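Extracellular solute-binding protein family 1 (Arthrobacter chlorophenolicus, PDB 4R2F) probably serves as the sugar-binding component of an ABC transporter, here holding laminaribiose, a disaccharide of two glucose units. Local coordinates at residues N206-M209 / I210-L214; N231-N234 / V235-V238. All coordinates share one frame; numbering follows the deposited sequence.

Interaction 1. Residues N206-M209 / I210-L214. With BGC (beta-D-glucopyranose), chain B.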
loop_
_atom_site.group_PDB
_atom_site.type_symbol
_atom_site.label_atom_id
_atom_site.label_comp_id
_atom_site.label_asym_id
_atom_site.label_seq_id
_atom_site.Cartn_x
_atom_site.Cartn_y
_atom_site.Cartn_z
ATOM N N ASN A 206 7.064 -3.422 -6.472
ATOM C CA ASN A 206 7.858 -2.709 -5.457
ATOM C C ASN A 206 7.559 -3.286 -4.090
ATOM O O ASN A 206 8.457 -3.526 -3.286
ATOM C CB ASN A 206 7.499 -1.225 -5.425
ATOM C CG ASN A 206 8.006 -0.448 -6.618
ATOM O OD1 ASN A 206 7.733 0.741 -6.732
ATOM N ND2 ASN A 206 8.790 -1.080 -7.470
ATOM N N HIS A 207 6.278 -3.528 -3.828
ATOM C CA HIS A 207 5.863 -3.896 -2.499
ATOM C C HIS A 207 6.264 -5.318 -2.187
ATOM O O HIS A 207 6.591 -5.637 -1.047
ATOM C CB HIS A 207 4.363 -3.722 -2.343
ATOM C CG HIS A 207 3.903 -2.310 -2.528
ATOM N ND1 HIS A 207 2.573 -1.964 -2.618
ATOM C CD2 HIS A 207 4.601 -1.149 -2.617
ATOM C CE1 HIS A 207 2.468 -0.654 -2.766
ATOM N NE2 HIS A 207 3.687 -0.137 -2.763
ATOM N N LEU A 208 6.230 -6.156 -3.216
ATOM C CA LEU A 208 6.687 -7.510 -3.130
ATOM C C LEU A 208 8.161 -7.546 -2.730
ATOM O O LEU A 208 8.540 -8.360 -1.917
ATOM C CB LEU A 208 6.491 -8.226 -4.470
ATOM C CG LEU A 208 6.855 -9.701 -4.496
ATOM C CD1 LEU A 208 6.137 -10.512 -3.414
ATOM C CD2 LEU A 208 6.584 -10.270 -5.879
ATOM N N MET A 209 8.986 -6.679 -3.310
ATOM C CA MET A 209 10.448 -6.705 -3.030
ATOM C C MET A 209 10.636 -6.545 -1.515
ATOM O O MET A 209 11.257 -7.393 -0.840
ATOM C CB MET A 209 11.198 -5.599 -3.794
ATOM C CG MET A 209 11.224 -5.690 -5.332
ATOM S SD MET A 209 11.908 -7.192 -6.066
ATOM C CE MET A 209 10.428 -8.131 -6.387
ATOM N N ILE A 210 9.995 -5.514 -0.978
ATOM C CA ILE A 210 10.127 -5.192 0.432
ATOM C C ILE A 210 9.399 -6.202 1.296
ATOM O O ILE A 210 9.938 -6.612 2.321
ATOM C CB ILE A 210 9.627 -3.773 0.782
ATOM C CG1 ILE A 210 10.241 -2.722 -0.138
ATOM C CG2 ILE A 210 9.945 -3.446 2.249
ATOM C CD1 ILE A 210 11.739 -2.614 -0.050
ATOM N N MET A 211 8.201 -6.635 0.899
ATOM C CA MET A 211 7.512 -7.697 1.673
ATOM C C MET A 211 8.371 -8.932 1.846
ATOM O O MET A 211 8.392 -9.515 2.953
ATOM C CB MET A 211 6.147 -8.125 1.109
ATOM C CG MET A 211 5.439 -9.157 2.021
ATOM S SD MET A 211 5.915 -10.863 1.633
ATOM C CE MET A 211 4.643 -11.243 0.420
ATOM N N MET A 212 9.083 -9.347 0.790
ATOM C CA MET A 212 9.851 -10.590 0.925
ATOM C C MET A 212 11.075 -10.411 1.816
ATOM O O MET A 212 11.439 -11.341 2.557
ATOM C CB MET A 212 10.232 -11.205 -0.424
ATOM C CG MET A 212 9.017 -11.659 -1.241
ATOM S SD MET A 212 8.085 -13.044 -0.554
ATOM C CE MET A 212 9.192 -14.311 -1.081
ATOM N N MET A 213 11.678 -9.234 1.778
ATOM C CA MET A 213 12.769 -8.904 2.723
ATOM C C MET A 213 12.213 -8.988 4.152
ATOM O O MET A 213 12.791 -9.647 5.013
ATOM C CB MET A 213 13.359 -7.501 2.451
ATOM C CG MET A 213 14.146 -7.326 1.141
ATOM S SD MET A 213 14.656 -5.616 0.857
ATOM C CE MET A 213 14.570 -5.512 -0.891
ATOM N N LEU A 214 11.070 -8.351 4.403
ATOM C CA LEU A 214 10.475 -8.378 5.755
ATOM C C LEU A 214 10.133 -9.785 6.202
ATOM O O LEU A 214 10.384 -10.164 7.337
ATOM C CB LEU A 214 9.227 -7.500 5.800
ATOM C CG LEU A 214 9.455 -6.019 5.519
ATOM C CD1 LEU A 214 8.135 -5.292 5.689
ATOM C CD2 LEU A 214 10.507 -5.406 6.410
HETATM C C2 BGC B . 0.108 2.368 -0.861
HETATM C C3 BGC B . 0.722 3.726 -0.517
HETATM C C4 BGC B . 2.048 3.894 -1.245
HETATM C C5 BGC B . 1.853 3.686 -2.741
HETATM C C6 BGC B . 3.184 3.722 -3.503
HETATM C C1 BGC B . -0.090 2.367 -2.367
HETATM O O2 BGC B . -1.128 2.176 -0.184
HETATM O O3 BGC B . 0.919 3.841 0.892
HETATM O O4 BGC B . 2.531 5.218 -1.062
HETATM O O5 BGC B . 1.203 2.434 -2.989
HETATM O O6 BGC B . 4.072 2.652 -3.111
#
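The imidazole of H207 meets one glucose of the bound disaccharide at its ring edge: C6 of the sugar lies in the ring plane, and NE2 gives its N-H to O6 at 2.8 Å, an almost straight bond (172°). CE1, next to NE2 on that edge, comes within 3.3 Å of the sugar's ring oxygen O5. The ring of F309 also meets the imidazole, their planes about 40° apart. At the other nitrogen, ND1 is hydrogen-bonded to NE of R156, which helps fix the ring's rotation. With chi1 at -62°, CG sits opposite the carbonyl carbon, and the ring reaches out from the helix into the sugar pocket.

Behind the histidine, helix 204-215 continues with alpha-helical bonds, the one from I210 N to N206 O weak. M211 N donates to H207 O at 2.7 Å, and M212 N and M213 N bond likewise to L208 O and M209 O. On one flank L208 and M212 run side by side, CD1 of the leucine 3.8 Å from CG of the methionine; the methyl CE of M211 approaches the same CD1 at an angle.

Replacing H207 by an alanine would probably leave O6 of the glucose without this donor and NE of R156 without its bond to ND1. One end of this apolar, methionine-rich helix thus offers a directed N-H to a sugar hydroxyl, with the imidazole gripped at both nitrogens.

Interaction 2. Residues N231-N234 / V235-V238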
loop_
_atom_site.group_PDB
_atom_site.type_symbol
_atom_site.label_atom_id
_atom_site.label_comp_id
_atom_site.label_asym_id
_atom_site.label_seq_id
_atom_site.Cartn_x
_atom_site.Cartn_y
_atom_site.Cartn_z
ATOM N N ASN A 231 22.150 -6.306 3.997
ATOM C CA ASN A 231 21.977 -7.356 5.010
ATOM C C ASN A 231 21.751 -8.738 4.361
ATOM O O ASN A 231 21.028 -8.866 3.369
ATOM C CB ASN A 231 20.844 -6.922 5.971
ATOM C CG ASN A 231 20.062 -8.078 6.521
ATOM O OD1 ASN A 231 19.182 -8.605 5.859
ATOM N ND2 ASN A 231 20.375 -8.480 7.746
ATOM N N ASP A 232 22.377 -9.768 4.915
ATOM C CA ASP A 232 22.228 -11.144 4.396
ATOM C C ASP A 232 20.808 -11.695 4.284
ATOM O O ASP A 232 20.578 -12.619 3.506
ATOM C CB ASP A 232 22.975 -12.147 5.271
ATOM C CG ASP A 232 24.503 -12.010 5.195
ATOM O OD1 ASP A 232 25.068 -10.942 4.846
ATOM O OD2 ASP A 232 25.155 -13.010 5.533
ATOM N N ARG A 233 19.879 -11.228 5.110
ATOM C CA ARG A 233 18.495 -11.683 4.981
ATOM C C ARG A 233 17.850 -11.076 3.738
ATOM O O ARG A 233 17.026 -11.705 3.086
ATOM C CB ARG A 233 17.654 -11.336 6.202
ATOM C CG ARG A 233 18.091 -12.015 7.487
ATOM C CD ARG A 233 17.962 -13.503 7.372
ATOM N NE ARG A 233 18.177 -14.193 8.635
ATOM C CZ ARG A 233 17.247 -14.458 9.546
ATOM N NH1 ARG A 233 15.989 -14.054 9.406
ATOM N NH2 ARG A 233 17.596 -15.126 10.631
ATOM N N ASN A 234 18.231 -9.851 3.431
ATOM C CA ASN A 234 17.812 -9.230 2.207
ATOM C C ASN A 234 18.377 -9.951 1.001
ATOM O O ASN A 234 17.671 -10.134 0.024
ATOM C CB ASN A 234 18.199 -7.765 2.171
ATOM C CG ASN A 234 17.446 -6.930 3.201
ATOM O OD1 ASN A 234 16.426 -7.372 3.758
ATOM N ND2 ASN A 234 17.919 -5.706 3.423
ATOM N N VAL A 235 19.627 -10.384 1.063
ATOM C CA VAL A 235 20.236 -11.064 -0.088
ATOM C C VAL A 235 19.502 -12.348 -0.368
ATOM O O VAL A 235 19.169 -12.653 -1.519
ATOM C CB VAL A 235 21.744 -11.364 0.122
ATOM C CG1 VAL A 235 22.300 -12.219 -1.011
ATOM C CG2 VAL A 235 22.519 -10.064 0.227
ATOM N N GLU A 236 19.262 -13.117 0.679
ATOM C CA GLU A 236 18.486 -14.343 0.537
ATOM C C GLU A 236 17.100 -14.132 -0.072
ATOM O O GLU A 236 16.628 -14.975 -0.834
ATOM C CB GLU A 236 18.244 -14.978 1.885
ATOM C CG GLU A 236 18.970 -16.254 2.146
ATOM C CD GLU A 236 18.411 -16.910 3.376
ATOM O OE1 GLU A 236 17.966 -18.067 3.269
ATOM O OE2 GLU A 236 18.378 -16.243 4.432
ATOM N N ALA A 237 16.435 -13.058 0.347
ATOM C CA ALA A 237 15.103 -12.739 -0.116
ATOM C C ALA A 237 15.133 -12.477 -1.614
ATOM O O ALA A 237 14.307 -13.004 -2.356
ATOM C CB ALA A 237 14.541 -11.547 0.643
ATOM N N VAL A 238 16.132 -11.716 -2.052
ATOM C CA VAL A 238 16.281 -11.398 -3.452
ATOM C C VAL A 238 16.690 -12.617 -4.267
ATOM O O VAL A 238 16.201 -12.786 -5.384
ATOM C CB VAL A 238 17.258 -10.236 -3.678
ATOM C CG1 VAL A 238 17.496 -10.005 -5.170
ATOM C CG2 VAL A 238 16.690 -8.965 -3.073
#
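N234 and V235, neighbours in the first turn of helix 232-246, bury the most surface here. The backbone N of N234 donates to OD1 of N231 at 2.9 Å, the main bond of an N-cap, and the same OD1 takes a weak, strongly bent bond from R233 N. One carbonyl oxygen of the N231 side chain therefore serves two of the amides that open the helix. N234 O in turn accepts from V238 N at 3.0 Å, while CG2 of V238 lies 3.5 Å from that oxygen. The carboxamide finds its partners outside the contact: ND2 donates to the carbonyls of G219 and V229.

V235 extends the turn. Its N donates to N231 O at 3.1 Å, in the carbonyl plane, and CG2, set opposite its own carbonyl carbon by a chi1 of 173°, lies 3.7 Å from the same oxygen. Beyond the segments V235 packs on L418 of helix 414-428.

On the more exposed flank R233 and E236 lie alongside each other and point the same way, their guanidinium and carboxylate planes perpendicular. The nearest approach is CD of the arginine to OE2 of the glutamate, 4.0 Å. The charged ends look to other partners: R233 NH1 makes a salt bridge to D303 and a hydrogen bond to the backbone O of N216, and OE2 of E236 is bonded to H301 NE2 and N216 ND2.

Asparagine side chains thus satisfy polar groups at the helix start, while the arginine and glutamate, whose opposite charges probably favour each other slightly, tie it to neighbouring loops.

In the fold
Interaction 1 comes first along the chain, on helix 204-215; interaction 2 opens the next helix, 232-246. Their centres are about 11 Å apart and the two helices touch directly: CB of M213 lies 3.3 Å from OD1 of N234, and CB of A237 packs against the backbone of M212 and M213. Helix 398-408 joins them too, since F403 and V407 meet M209 in interaction 1 and V238 in interaction 2. Interaction 1 lies about 11 Å from the centre of the chain and reaches the sugar; interaction 2, about 22 Å out, is only partly buried. Together they belong to one group of packed helices that runs from the laminaribiose pocket outward.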